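Local coordinates for protein N2152 (Neocallimastix frontalis, PDB 5U22) that probably hydrolyses glycosidic bonds in rare arabinosyl substrates, as a fungal family 39 glycoside hydrolase built from a TIM barrel and a beta-sandwich, at residues Pro241-Glu246 and Ser275-Trp280; Ile181-Ser186 and Asp208-His213; Ile64-Ala69 and Gly96-Ile101; Tyr247-His252 and Ser261-Gly266. One frame throughout, in Å; residues are numbered along the deposited sequence.

Contact 1: residues Pro241-Glu246 and Ser275-Trp280; sequences PITINE and SGMITW. With BTB (2-[bis-(2-hydroxy-ethyl)-amino]-2-hydroxymethyl-propane-1,3-diol), chain B.
Two adjacent parallel strands near the centre of the chain, Ile-242 to Asn-245 and Ser-275 to Ile-278, pair through their backbones and inward side chains. The axes of these short segments approach to 4.4 Å and run only 4° from parallel. Three backbone bonds zip them together: Ser-275 N to Ile-242 O, Ile-244 N to Ser-275 O, and Met-277 N to Ile-244 O, the last at 3.0 Å. On the face carrying Thr-243 and Ser-275 the two hydroxyls meet tip to tip, OG1 to OG 2.7 Å. With chi1 at -177°, Thr-243 OG1 lies opposite the backbone N, facing Ser-275. The chain of Met-277 bends back so that SD comes 3.6 Å from Asn-245 CB and CE lies 3.5 Å from Thr-243 OG1. Such pairing, with helix 258-270 linking the strands, is the beta-alpha-beta repeat of a TIM barrel, with the active site at the C-terminal ends of the strands in this class of enzyme. BTB is bound there. Glu-246 grips it with both carboxylate oxygens, OE1 taking BTB O6 at 2.5 Å and OE2 taking BTB O1 at 2.6 Å; Trp-280 N also donates to O6, and Arg-68 forms a salt bridge with OE2.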
loop_
_atom_site.group_PDB
_atom_site.type_symbol
_atom_site.label_atom_id
_atom_site.label_comp_id
_atom_site.label_asym_id
_atom_site.label_seq_id
_atom_site.Cartn_x
_atom_site.Cartn_y
_atom_site.Cartn_z
ATOM N N PRO A 241 3.665 13.720 -2.842
ATOM C CA PRO A 241 2.947 12.493 -2.465
ATOM C C PRO A 241 3.924 11.338 -2.360
ATOM O O PRO A 241 4.884 11.247 -3.130
ATOM C CB PRO A 241 1.968 12.266 -3.625
ATOM C CG PRO A 241 1.922 13.557 -4.377
ATOM C CD PRO A 241 3.226 14.252 -4.141
ATOM N N ILE A 242 3.652 10.436 -1.416
ATOM C CA ILE A 242 4.508 9.286 -1.142
ATOM C C ILE A 242 3.816 8.025 -1.638
ATOM O O ILE A 242 2.647 7.788 -1.316
ATOM C CB ILE A 242 4.816 9.160 0.358
ATOM C CG1 ILE A 242 5.546 10.400 0.865
ATOM C CG2 ILE A 242 5.610 7.883 0.634
ATOM C CD1 ILE A 242 5.678 10.430 2.376
ATOM N N THR A 243 4.545 7.199 -2.385
ATOM C CA THR A 243 4.064 5.872 -2.739
ATOM C C THR A 243 5.051 4.823 -2.237
ATOM O O THR A 243 6.220 4.811 -2.639
ATOM C CB THR A 243 3.804 5.750 -4.249
ATOM O OG1 THR A 243 3.281 4.452 -4.525
ATOM C CG2 THR A 243 5.047 5.967 -5.103
ATOM N N ILE A 244 4.593 3.967 -1.322
ATOM C CA ILE A 244 5.419 2.863 -0.845
ATOM C C ILE A 244 5.000 1.653 -1.659
ATOM O O ILE A 244 4.139 0.884 -1.229
ATOM C CB ILE A 244 5.252 2.625 0.669
ATOM C CG1 ILE A 244 5.545 3.915 1.440
ATOM C CG2 ILE A 244 6.175 1.503 1.160
ATOM C CD1 ILE A 244 6.917 4.523 1.130
ATOM N N ASN A 245 5.572 1.488 -2.855
ATOM C CA ASN A 245 4.922 0.631 -3.831
ATOM C C ASN A 245 5.415 -0.805 -3.787
ATOM O O ASN A 245 5.092 -1.582 -4.689
ATOM C CB ASN A 245 5.007 1.228 -5.253
ATOM C CG ASN A 245 6.421 1.513 -5.721
ATOM O OD1 ASN A 245 7.393 0.959 -5.203
ATOM N ND2 ASN A 245 6.539 2.364 -6.738
ATOM N N GLU A 246 6.147 -1.176 -2.733
ATOM C CA GLU A 246 6.272 -2.562 -2.277
ATOM C C GLU A 246 6.369 -2.537 -0.762
ATOM O O GLU A 246 7.221 -1.828 -0.223
ATOM C CB GLU A 246 7.511 -3.261 -2.857
ATOM C CG GLU A 246 7.483 -3.416 -4.397
ATOM C CD GLU A 246 8.648 -4.232 -4.906
ATOM O OE1 GLU A 246 9.094 -5.116 -4.152
ATOM O OE2 GLU A 246 9.119 -3.983 -6.041
ATOM N N SER A 275 -0.168 6.204 -1.654
ATOM C CA SER A 275 -0.490 4.851 -2.085
ATOM C C SER A 275 0.542 3.888 -1.533
ATOM O O SER A 275 1.702 4.245 -1.335
ATOM C CB SER A 275 -0.542 4.726 -3.616
ATOM O OG SER A 275 0.710 5.021 -4.225
ATOM N N GLY A 276 0.101 2.659 -1.279
ATOM C CA GLY A 276 1.008 1.599 -0.887
ATOM C C GLY A 276 0.638 0.313 -1.597
ATOM O O GLY A 276 -0.552 0.030 -1.761
ATOM N N MET A 277 1.629 -0.460 -2.043
ATOM C CA MET A 277 1.392 -1.718 -2.741
ATOM C C MET A 277 2.097 -2.856 -2.021
ATOM O O MET A 277 3.277 -2.746 -1.687
ATOM C CB MET A 277 1.889 -1.662 -4.189
ATOM C CG MET A 277 0.924 -1.032 -5.167
ATOM S SD MET A 277 1.504 0.498 -5.909
ATOM C CE MET A 277 1.409 1.501 -4.485
ATOM N N ILE A 278 1.382 -3.968 -1.840
ATOM C CA ILE A 278 1.988 -5.160 -1.280
ATOM C C ILE A 278 3.067 -5.701 -2.228
ATOM O O ILE A 278 2.989 -5.543 -3.454
ATOM C CB ILE A 278 0.891 -6.201 -1.001
ATOM C CG1 ILE A 278 -0.118 -5.620 -0.006
ATOM C CG2 ILE A 278 1.467 -7.507 -0.441
ATOM C CD1 ILE A 278 -1.366 -6.457 0.108
ATOM N N THR A 279 4.095 -6.323 -1.645
ATOM C CA THR A 279 5.151 -6.973 -2.408
ATOM C C THR A 279 4.605 -8.073 -3.312
ATOM O O THR A 279 3.441 -8.487 -3.228
ATOM C CB THR A 279 6.195 -7.598 -1.473
ATOM O OG1 THR A 279 5.529 -8.315 -0.415
ATOM C CG2 THR A 279 7.111 -6.531 -0.892
ATOM N N TRP A 280 5.490 -8.547 -4.196
ATOM C CA TRP A 280 5.293 -9.769 -4.987
ATOM C C TRP A 280 6.514 -10.642 -4.728
ATOM O O TRP A 280 7.425 -10.721 -5.559
ATOM C CB TRP A 280 5.129 -9.450 -6.460
ATOM C CG TRP A 280 4.932 -10.665 -7.333
ATOM C CD1 TRP A 280 4.147 -11.755 -7.073
ATOM C CD2 TRP A 280 5.543 -10.900 -8.603
ATOM N NE1 TRP A 280 4.215 -12.643 -8.118
ATOM C CE2 TRP A 280 5.078 -12.148 -9.064
ATOM C CE3 TRP A 280 6.439 -10.172 -9.398
ATOM C CZ2 TRP A 280 5.478 -12.683 -10.287
ATOM C CZ3 TRP A 280 6.828 -10.698 -10.611
ATOM C CH2 TRP A 280 6.349 -11.942 -11.047
HETATM C C1 BTB B . 11.714 -5.945 -6.000
HETATM O O1 BTB B . 10.714 -5.764 -6.989
HETATM C C2 BTB B . 12.028 -7.492 -5.991
HETATM C C3 BTB B . 13.289 -7.760 -5.094
HETATM O O3 BTB B . 13.354 -6.849 -4.025
HETATM C C4 BTB B . 12.432 -7.806 -7.459
HETATM O O4 BTB B . 13.079 -9.063 -7.549
HETATM N N BTB B . 10.777 -8.251 -5.464
HETATM C C5 BTB B . 10.608 -8.053 -3.997
HETATM C C6 BTB B . 9.146 -8.301 -3.585
HETATM O O6 BTB B . 8.284 -7.502 -4.374
HETATM C C7 BTB B . 10.891 -9.756 -5.676
HETATM C C8 BTB B . 10.088 -10.184 -6.930
HETATM O O8 BTB B . 9.016 -9.335 -7.123
#

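Contact 2: residues Ile181-Ser186 and Asp208-His213; sequences IGPSFS and DIIAWH
Ile-181 and Ile-209 run alongside each other on one face, CG1 of the former 3.9 Å from CD1 of the latter, while Ile-181 CG2 rests 3.6 Å from Ala-211 CB. These are neighbouring parallel strands of the TIM barrel, joined by helix 190-202 in a beta-alpha-beta crossover. A ladder of bonds joins the backbones, beginning with Gly-182 N to Ile-209 O. A cis peptide before Pro-183 disturbs its middle: Ala-211 N reaches Gly-182 O at 2.8 Å, from 65° out of the carbonyl plane, and Ser-184 N likewise approaches Ala-211 O from above. Pro-183 CD packs 3.8 Å from Ile-210 CD1, the two side chains crossing at a slant, and the proline's CG sits over one face of the Phe-185 ring. Farther out, helix 190-202 covers Pro-183, Phe-185 and Trp-212. Glu-143 takes a hydrogen bond from Ser-184 OG. Glu-147, which also bonds the BTB, is hydrogen-bonded to His-213 ND1, positioning the imidazole. His-213 has CG beside its backbone N (chi1 -61°), which folds the imidazole over the end of the neighbouring strand; the carbonyl oxygens of Ser-184 and Phe-185 lie over one ring face, and His-213 N donates to Phe-185 O at 2.9 Å.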
loop_
_atom_site.group_PDB
_atom_site.type_symbol
_atom_site.label_atom_id
_atom_site.label_comp_id
_atom_site.label_asym_id
_atom_site.label_seq_id
_atom_site.Cartn_x
_atom_site.Cartn_y
_atom_site.Cartn_z
ATOM N N ILE A 181 7.621 8.872 -11.211
ATOM C CA ILE A 181 7.658 8.217 -9.908
ATOM C C ILE A 181 9.052 7.659 -9.665
ATOM O O ILE A 181 9.613 6.988 -10.536
ATOM C CB ILE A 181 6.628 7.075 -9.835
ATOM C CG1 ILE A 181 5.208 7.598 -10.027
ATOM C CG2 ILE A 181 6.747 6.309 -8.506
ATOM C CD1 ILE A 181 4.203 6.475 -10.270
ATOM N N GLY A 182 9.592 7.897 -8.474
ATOM C CA GLY A 182 10.841 7.255 -8.092
ATOM C C GLY A 182 11.389 7.848 -6.815
ATOM O O GLY A 182 10.729 8.669 -6.186
ATOM N N PRO A 183 12.612 7.466 -6.433
ATOM C CA PRO A 183 13.563 6.622 -7.163
ATOM C C PRO A 183 13.413 5.126 -6.904
ATOM O O PRO A 183 14.215 4.370 -7.433
ATOM C CB PRO A 183 14.907 7.116 -6.642
ATOM C CG PRO A 183 14.620 7.454 -5.216
ATOM C CD PRO A 183 13.189 7.966 -5.171
ATOM N N SER A 184 12.427 4.721 -6.096
ATOM C CA SER A 184 12.059 3.309 -5.919
ATOM C C SER A 184 13.134 2.498 -5.189
ATOM O O SER A 184 13.336 1.318 -5.485
ATOM C CB SER A 184 11.719 2.656 -7.263
ATOM O OG SER A 184 10.829 3.482 -8.005
ATOM N N PHE A 185 13.796 3.112 -4.206
ATOM C CA PHE A 185 14.807 2.415 -3.418
ATOM C C PHE A 185 14.243 1.134 -2.814
ATOM O O PHE A 185 13.083 1.080 -2.391
ATOM C CB PHE A 185 15.298 3.276 -2.253
ATOM C CG PHE A 185 16.006 4.537 -2.640
ATOM C CD1 PHE A 185 16.983 4.548 -3.606
ATOM C CD2 PHE A 185 15.723 5.721 -1.962
ATOM C CE1 PHE A 185 17.651 5.722 -3.917
ATOM C CE2 PHE A 185 16.382 6.901 -2.276
ATOM C CZ PHE A 185 17.352 6.897 -3.252
ATOM N N SER A 186 15.100 0.110 -2.717
ATOM C CA SER A 186 14.690 -1.122 -2.046
ATOM C C SER A 186 14.455 -0.903 -0.555
ATOM O O SER A 186 13.576 -1.540 0.045
ATOM C CB SER A 186 15.735 -2.205 -2.246
ATOM O OG SER A 186 15.318 -3.381 -1.594
ATOM N N ASP A 208 7.502 13.562 -9.333
ATOM C CA ASP A 208 6.221 14.074 -8.859
ATOM C C ASP A 208 5.716 13.290 -7.661
ATOM O O ASP A 208 5.043 13.852 -6.788
ATOM C CB ASP A 208 5.198 14.018 -9.977
ATOM C CG ASP A 208 5.649 14.770 -11.181
ATOM O OD1 ASP A 208 6.060 15.939 -11.010
ATOM O OD2 ASP A 208 5.629 14.183 -12.279
ATOM N N ILE A 209 6.015 11.994 -7.618
ATOM C CA ILE A 209 5.613 11.104 -6.537
ATOM C C ILE A 209 6.872 10.382 -6.071
ATOM O O ILE A 209 7.541 9.718 -6.877
ATOM C CB ILE A 209 4.543 10.090 -6.990
ATOM C CG1 ILE A 209 3.387 10.798 -7.712
ATOM C CG2 ILE A 209 4.020 9.297 -5.794
ATOM C CD1 ILE A 209 2.403 9.845 -8.404
ATOM N N ILE A 210 7.208 10.530 -4.787
ATOM C CA ILE A 210 8.403 9.908 -4.224
ATOM C C ILE A 210 8.086 8.456 -3.895
ATOM O O ILE A 210 7.005 8.138 -3.391
ATOM C CB ILE A 210 8.886 10.686 -2.984
ATOM C CG1 ILE A 210 10.324 10.309 -2.611
ATOM C CG2 ILE A 210 7.951 10.473 -1.790
ATOM C CD1 ILE A 210 11.362 10.893 -3.577
ATOM N N ALA A 211 9.021 7.557 -4.194
ATOM C CA ALA A 211 8.768 6.133 -4.060
ATOM C C ALA A 211 9.945 5.444 -3.390
ATOM O O ALA A 211 11.102 5.686 -3.746
ATOM C CB ALA A 211 8.536 5.480 -5.437
ATOM N N TRP A 212 9.637 4.569 -2.437
ATOM C CA TRP A 212 10.598 3.583 -1.963
ATOM C C TRP A 212 9.826 2.387 -1.434
ATOM O O TRP A 212 8.591 2.393 -1.387
ATOM C CB TRP A 212 11.534 4.155 -0.893
ATOM C CG TRP A 212 10.939 4.514 0.441
ATOM C CD1 TRP A 212 10.812 3.694 1.541
ATOM C CD2 TRP A 212 10.452 5.804 0.845
ATOM N NE1 TRP A 212 10.259 4.401 2.589
ATOM C CE2 TRP A 212 10.031 5.693 2.190
ATOM C CE3 TRP A 212 10.326 7.040 0.194
ATOM C CZ2 TRP A 212 9.481 6.775 2.900
ATOM C CZ3 TRP A 212 9.798 8.117 0.899
ATOM C CH2 TRP A 212 9.381 7.976 2.243
ATOM N N HIS A 213 10.567 1.361 -1.028
ATOM C CA HIS A 213 9.992 0.102 -0.583
ATOM C C HIS A 213 10.199 -0.074 0.912
ATOM O O HIS A 213 11.181 0.410 1.481
ATOM C CB HIS A 213 10.615 -1.058 -1.346
ATOM C CG HIS A 213 10.374 -0.983 -2.818
ATOM N ND1 HIS A 213 11.062 -1.754 -3.731
ATOM C CD2 HIS A 213 9.517 -0.218 -3.537
ATOM C CE1 HIS A 213 10.635 -1.465 -4.948
ATOM N NE2 HIS A 213 9.704 -0.531 -4.859
#

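Contact 3: residues Ile64-Ala69 and Gly96-Ile101; sequences INVMRA and GARVTI
Asn-65 carries CG trans to its backbone N (chi1 -177°), and Arg-98 bends at chi2 and chi3; between them these torsions bring an amide oxygen and a guanidinium together across the strand starts. Arg-98 NH1 donates to Asn-65 OD1 at 3.2 Å, with the oxygen at the guanidinium edge, although the donor stands 38° above the amide's carbonyl plane. The same NH1 also bonds Gly-96 O, so two acceptors hold the group in place, while Val-66 CG2 lies over one guanidinium face, 3.7 Å from Arg-98 CZ. The backbones themselves pair in parallel register: Arg-98 N bonds Asn-65 O, Met-67 N reaches Arg-98 O at 2.8 Å, Thr-100 N meets Met-67 O at 2.7 Å, and Ala-69 N follows with Thr-100 O. This is an early beta-alpha-beta unit of the TIM barrel, with helix 84-91 between its strands and packed against Ala-69 and Val-99; Val-99 CG2 touches Ala-69 CB at 3.9 Å. Toward the barrel interior, Arg-68 CG passes 3.9 Å from Thr-100 CB, and the side chain, extended from CG to NE, carries its guanidinium to the strand ends. There NE forms a salt bridge with Glu-143, and NH2 bonds Asn-146.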
loop_
_atom_site.group_PDB
_atom_site.type_symbol
_atom_site.label_atom_id
_atom_site.label_comp_id
_atom_site.label_asym_id
_atom_site.label_seq_id
_atom_site.Cartn_x
_atom_site.Cartn_y
_atom_site.Cartn_z
ATOM N N ILE A 64 -9.855 -1.135 -4.643
ATOM C CA ILE A 64 -8.442 -0.927 -4.943
ATOM C C ILE A 64 -8.108 0.549 -5.120
ATOM O O ILE A 64 -8.858 1.307 -5.746
ATOM C CB ILE A 64 -8.089 -1.725 -6.212
ATOM C CG1 ILE A 64 -8.189 -3.234 -5.949
ATOM C CG2 ILE A 64 -6.699 -1.355 -6.720
ATOM C CD1 ILE A 64 -7.178 -3.736 -4.924
ATOM N N ASN A 65 -6.946 0.952 -4.589
ATOM C CA ASN A 65 -6.420 2.295 -4.793
ATOM C C ASN A 65 -5.484 2.294 -5.997
ATOM O O ASN A 65 -5.895 2.649 -7.106
ATOM C CB ASN A 65 -5.709 2.792 -3.527
ATOM C CG ASN A 65 -5.213 4.207 -3.650
ATOM O OD1 ASN A 65 -5.823 5.044 -4.321
ATOM N ND2 ASN A 65 -4.091 4.489 -3.001
ATOM N N VAL A 66 -4.236 1.866 -5.812
ATOM C CA VAL A 66 -3.247 1.887 -6.885
ATOM C C VAL A 66 -2.541 0.542 -6.928
ATOM O O VAL A 66 -1.969 0.110 -5.917
ATOM C CB VAL A 66 -2.212 3.011 -6.712
ATOM C CG1 VAL A 66 -1.286 3.032 -7.910
ATOM C CG2 VAL A 66 -2.891 4.357 -6.544
ATOM N N MET A 67 -2.568 -0.110 -8.098
ATOM C CA MET A 67 -1.767 -1.305 -8.328
ATOM C C MET A 67 -0.429 -0.924 -8.954
ATOM O O MET A 67 -0.190 0.233 -9.306
ATOM C CB MET A 67 -2.508 -2.290 -9.238
ATOM C CG MET A 67 -3.879 -2.685 -8.741
ATOM S SD MET A 67 -3.887 -3.604 -7.177
ATOM C CE MET A 67 -3.364 -5.245 -7.675
ATOM N N ARG A 68 0.446 -1.918 -9.131
ATOM C CA ARG A 68 1.708 -1.734 -9.841
ATOM C C ARG A 68 1.898 -2.881 -10.818
ATOM O O ARG A 68 1.610 -4.038 -10.498
ATOM C CB ARG A 68 2.887 -1.661 -8.860
ATOM C CG ARG A 68 4.260 -1.288 -9.455
ATOM C CD ARG A 68 5.104 -0.812 -8.276
ATOM N NE ARG A 68 6.508 -0.472 -8.506
ATOM C CZ ARG A 68 7.535 -1.236 -8.124
ATOM N NH1 ARG A 68 7.326 -2.430 -7.575
ATOM N NH2 ARG A 68 8.777 -0.812 -8.312
ATOM N N ALA A 69 2.360 -2.554 -12.020
ATOM C CA ALA A 69 2.469 -3.552 -13.074
ATOM C C ALA A 69 3.631 -3.186 -13.978
ATOM O O ALA A 69 3.992 -2.006 -14.073
ATOM C CB ALA A 69 1.165 -3.654 -13.889
ATOM N N GLY A 96 -12.363 4.275 -9.439
ATOM C CA GLY A 96 -11.370 5.054 -8.705
ATOM C C GLY A 96 -9.931 4.558 -8.793
ATOM O O GLY A 96 -9.012 5.288 -8.407
ATOM N N ALA A 97 -9.713 3.348 -9.294
ATOM C CA ALA A 97 -8.410 2.688 -9.195
ATOM C C ALA A 97 -7.441 3.164 -10.277
ATOM O O ALA A 97 -7.851 3.578 -11.368
ATOM C CB ALA A 97 -8.591 1.173 -9.290
ATOM N N ARG A 98 -6.140 3.093 -9.967
ATOM C CA ARG A 98 -5.069 3.424 -10.906
ATOM C C ARG A 98 -3.985 2.364 -10.837
ATOM O O ARG A 98 -3.996 1.489 -9.970
ATOM C CB ARG A 98 -4.429 4.797 -10.624
ATOM C CG ARG A 98 -5.226 5.969 -11.154
ATOM C CD ARG A 98 -6.041 6.584 -10.062
ATOM N NE ARG A 98 -5.215 7.223 -9.046
ATOM C CZ ARG A 98 -5.295 6.960 -7.745
ATOM N NH1 ARG A 98 -6.171 6.056 -7.294
ATOM N NH2 ARG A 98 -4.515 7.612 -6.890
ATOM N N VAL A 99 -3.027 2.441 -11.753
ATOM C CA VAL A 99 -1.950 1.456 -11.774
ATOM C C VAL A 99 -0.635 2.137 -12.140
ATOM O O VAL A 99 -0.575 2.948 -13.074
ATOM C CB VAL A 99 -2.264 0.280 -12.721
ATOM C CG1 VAL A 99 -2.547 0.763 -14.156
ATOM C CG2 VAL A 99 -1.136 -0.729 -12.682
ATOM N N THR A 100 0.411 1.812 -11.386
ATOM C CA THR A 100 1.750 2.348 -11.601
ATOM C C THR A 100 2.417 1.617 -12.762
ATOM O O THR A 100 2.381 0.385 -12.830
ATOM C CB THR A 100 2.584 2.163 -10.331
ATOM O OG1 THR A 100 1.964 2.850 -9.233
ATOM C CG2 THR A 100 4.014 2.668 -10.522
ATOM N N ILE A 101 3.049 2.375 -13.662
ATOM C CA ILE A 101 3.827 1.807 -14.764
ATOM C C ILE A 101 5.275 1.612 -14.322
ATOM O O ILE A 101 6.027 2.582 -14.201
ATOM C CB ILE A 101 3.774 2.709 -15.998
ATOM C CG1 ILE A 101 2.332 2.857 -16.475
ATOM C CG2 ILE A 101 4.672 2.139 -17.096
ATOM C CD1 ILE A 101 2.104 4.021 -17.423
#

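Contact 4: residues Tyr247-His252 and Ser261-Gly266; sequences YCDENH and SARFIG. With EDO (1,2-ethanediol), chain C.
Phe-264 of helix 258-270 packs against Tyr-247, Cys-248 and Asp-249 in the loop after strand 242-247 of the TIM barrel. At the root, Phe-264 CB lies 3.7 Å from Tyr-247 CD2. Phe-264 CG comes to 3.5 Å from Tyr-247 CD2, which sits over one face of the phenyl ring toward its rim. Farther along, CD1 and CE1 each come to 4.0 Å from Tyr-247 CB, while along the other edge of the ring CE2 approaches Asp-249 N at 3.6 Å. The tip, CZ, ends 3.4 Å from Cys-248 O. The two aromatic side chains run antiparallel past one another, an oblique pair with ring planes 33° apart. Tyr-247 OH continues to Ala-40 O and the hydroxyl of Tyr-306, and Phe-268 of the same helix meets the tyrosine ring edge-to-face.

One helix position earlier, Arg-263 supplies the charged part of the contact. Its chain bends at chi3 (-58°), turning the guanidinium toward the loop, and NH2 makes a nearly straight salt bridge (161°) with Asp-249 OD1 at 2.9 Å; OD1 lies in the guanidinium plane and is met on its anti side, somewhat off the carboxylate plane. NH1 bonds Lys-327 O, and a water links NH1 to the same carboxylate oxygen. The other oxygen closes an Asx turn in the loop, Asp-249 OD2 accepting from Asn-251 N at 2.9 Å.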
loop_
_atom_site.group_PDB
_atom_site.type_symbol
_atom_site.label_atom_id
_atom_site.label_comp_id
_atom_site.label_asym_id
_atom_site.label_seq_id
_atom_site.Cartn_x
_atom_site.Cartn_y
_atom_site.Cartn_z
ATOM N N TYR A 247 5.516 -3.299 -0.071
ATOM C CA TYR A 247 5.645 -3.387 1.382
ATOM C C TYR A 247 5.311 -4.782 1.887
ATOM O O TYR A 247 4.394 -5.433 1.383
ATOM C CB TYR A 247 4.762 -2.355 2.117
ATOM C CG TYR A 247 3.248 -2.521 2.049
ATOM C CD1 TYR A 247 2.489 -1.793 1.135
ATOM C CD2 TYR A 247 2.572 -3.332 2.956
ATOM C CE1 TYR A 247 1.106 -1.911 1.091
ATOM C CE2 TYR A 247 1.197 -3.463 2.915
ATOM C CZ TYR A 247 0.468 -2.749 1.993
ATOM O OH TYR A 247 -0.900 -2.871 1.962
ATOM N N CYS A 248 6.044 -5.214 2.912
ATOM C CA CYS A 248 5.872 -6.542 3.496
ATOM C C CYS A 248 6.670 -6.603 4.783
ATOM O O CYS A 248 7.683 -5.916 4.923
ATOM C CB CYS A 248 6.359 -7.632 2.533
ATOM S SG CYS A 248 5.972 -9.341 3.000
ATOM N N ASP A 249 6.198 -7.420 5.723
ATOM C CA ASP A 249 7.015 -7.784 6.870
ATOM C C ASP A 249 8.350 -8.353 6.399
ATOM O O ASP A 249 8.456 -8.895 5.295
ATOM C CB ASP A 249 6.285 -8.825 7.727
ATOM C CG ASP A 249 7.012 -9.113 9.017
ATOM O OD1 ASP A 249 6.871 -8.305 9.952
ATOM O OD2 ASP A 249 7.750 -10.119 9.091
ATOM N N GLU A 250 9.377 -8.238 7.251
ATOM C CA GLU A 250 10.681 -8.813 6.920
ATOM C C GLU A 250 10.577 -10.290 6.555
ATOM O O GLU A 250 11.324 -10.772 5.692
ATOM C CB GLU A 250 11.661 -8.620 8.088
ATOM C CG GLU A 250 11.255 -9.299 9.415
ATOM C CD GLU A 250 11.833 -8.587 10.638
ATOM O OE1 GLU A 250 11.472 -7.412 10.858
ATOM O OE2 GLU A 250 12.655 -9.191 11.370
ATOM N N ASN A 251 9.667 -11.027 7.187
ATOM C CA ASN A 251 9.395 -12.414 6.802
ATOM C C ASN A 251 8.478 -12.424 5.575
ATOM O O ASN A 251 7.301 -12.052 5.666
ATOM C CB ASN A 251 8.761 -13.161 7.975
ATOM C CG ASN A 251 8.545 -14.637 7.689
ATOM O OD1 ASN A 251 8.630 -15.085 6.546
ATOM N ND2 ASN A 251 8.267 -15.398 8.731
ATOM N N HIS A 252 9.007 -12.866 4.427
ATOM C CA HIS A 252 8.222 -12.872 3.189
ATOM C C HIS A 252 6.929 -13.664 3.332
ATOM O O HIS A 252 5.959 -13.408 2.613
ATOM C CB HIS A 252 9.025 -13.487 2.036
ATOM C CG HIS A 252 10.343 -12.824 1.762
ATOM N ND1 HIS A 252 11.243 -13.330 0.847
ATOM C CD2 HIS A 252 10.913 -11.704 2.270
ATOM C CE1 HIS A 252 12.306 -12.546 0.798
ATOM N NE2 HIS A 252 12.139 -11.564 1.666
ATOM N N SER A 261 -0.319 -6.910 8.135
ATOM C CA SER A 261 -0.800 -5.861 7.239
ATOM C C SER A 261 -1.447 -4.719 8.005
ATOM O O SER A 261 -1.335 -3.554 7.603
ATOM C CB SER A 261 -1.787 -6.455 6.233
ATOM O OG SER A 261 -1.186 -7.529 5.522
ATOM N N ALA A 262 -2.136 -5.031 9.110
ATOM C CA ALA A 262 -2.787 -3.982 9.891
ATOM C C ALA A 262 -1.814 -2.874 10.274
ATOM O O ALA A 262 -2.199 -1.705 10.351
ATOM C CB ALA A 262 -3.407 -4.576 11.153
ATOM N N ARG A 263 -0.554 -3.223 10.527
ATOM C CA ARG A 263 0.408 -2.224 10.980
ATOM C C ARG A 263 0.829 -1.303 9.846
ATOM O O ARG A 263 0.989 -0.095 10.050
ATOM C CB ARG A 263 1.629 -2.912 11.583
ATOM C CG ARG A 263 1.303 -3.927 12.664
ATOM C CD ARG A 263 2.528 -4.832 12.940
ATOM N NE ARG A 263 2.999 -5.544 11.747
ATOM C CZ ARG A 263 4.099 -6.283 11.719
ATOM N NH1 ARG A 263 4.833 -6.407 12.824
ATOM N NH2 ARG A 263 4.467 -6.899 10.590
ATOM N N PHE A 264 1.033 -1.854 8.648
ATOM C CA PHE A 264 1.352 -1.012 7.496
ATOM C C PHE A 264 0.188 -0.090 7.170
ATOM O O PHE A 264 0.366 1.108 6.913
ATOM C CB PHE A 264 1.681 -1.881 6.283
ATOM C CG PHE A 264 3.005 -2.608 6.377
ATOM C CD1 PHE A 264 4.186 -1.970 6.031
ATOM C CD2 PHE A 264 3.063 -3.927 6.798
ATOM C CE1 PHE A 264 5.401 -2.624 6.104
ATOM C CE2 PHE A 264 4.285 -4.600 6.879
ATOM C CZ PHE A 264 5.456 -3.947 6.532
ATOM N N ILE A 265 -1.019 -0.646 7.170
ATOM C CA ILE A 265 -2.205 0.160 6.920
ATOM C C ILE A 265 -2.301 1.291 7.938
ATOM O O ILE A 265 -2.460 2.463 7.577
ATOM C CB ILE A 265 -3.459 -0.730 6.935
ATOM C CG1 ILE A 265 -3.489 -1.632 5.697
ATOM C CG2 ILE A 265 -4.717 0.119 7.046
ATOM C CD1 ILE A 265 -4.483 -2.785 5.790
ATOM N N GLY A 266 -2.199 0.959 9.225
ATOM C CA GLY A 266 -2.300 1.993 10.243
ATOM C C GLY A 266 -1.265 3.089 10.075
ATOM O O GLY A 266 -1.588 4.279 10.150
HETATM C C1 EDO C . 10.305 -16.303 -1.524
HETATM O O1 EDO C . 10.081 -15.703 -0.242
HETATM C C2 EDO C . 11.102 -15.334 -2.388
HETATM O O2 EDO C . 12.324 -15.004 -1.711
HETATM O O HOH W 1 6.652 -8.661 12.666
#

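Overall arrangement
Read from the N terminus, the chain first closes contact 3, where strand 98-102 returns beside strand 66-70 after helix 84-91. Contact 2 follows in series, bringing strand 209-212 alongside 180-185 after helix 190-202. Contact 1 then closes the last of these units, and contact 4 falls within the loop it spans, fastening helix 258-270 to the loop before it. None of the loops cross. Contacts 1 and 2 share adjoining strands, 242-247 and 209-212, where the backbone of Ile-210 bonds to both Pro-241 and Thr-243. Contact 3 meets contact 1 inside the barrel, where Val-66 and Arg-68 touch Ser-275 and Met-277, whereas contacts 3 and 4 do not touch.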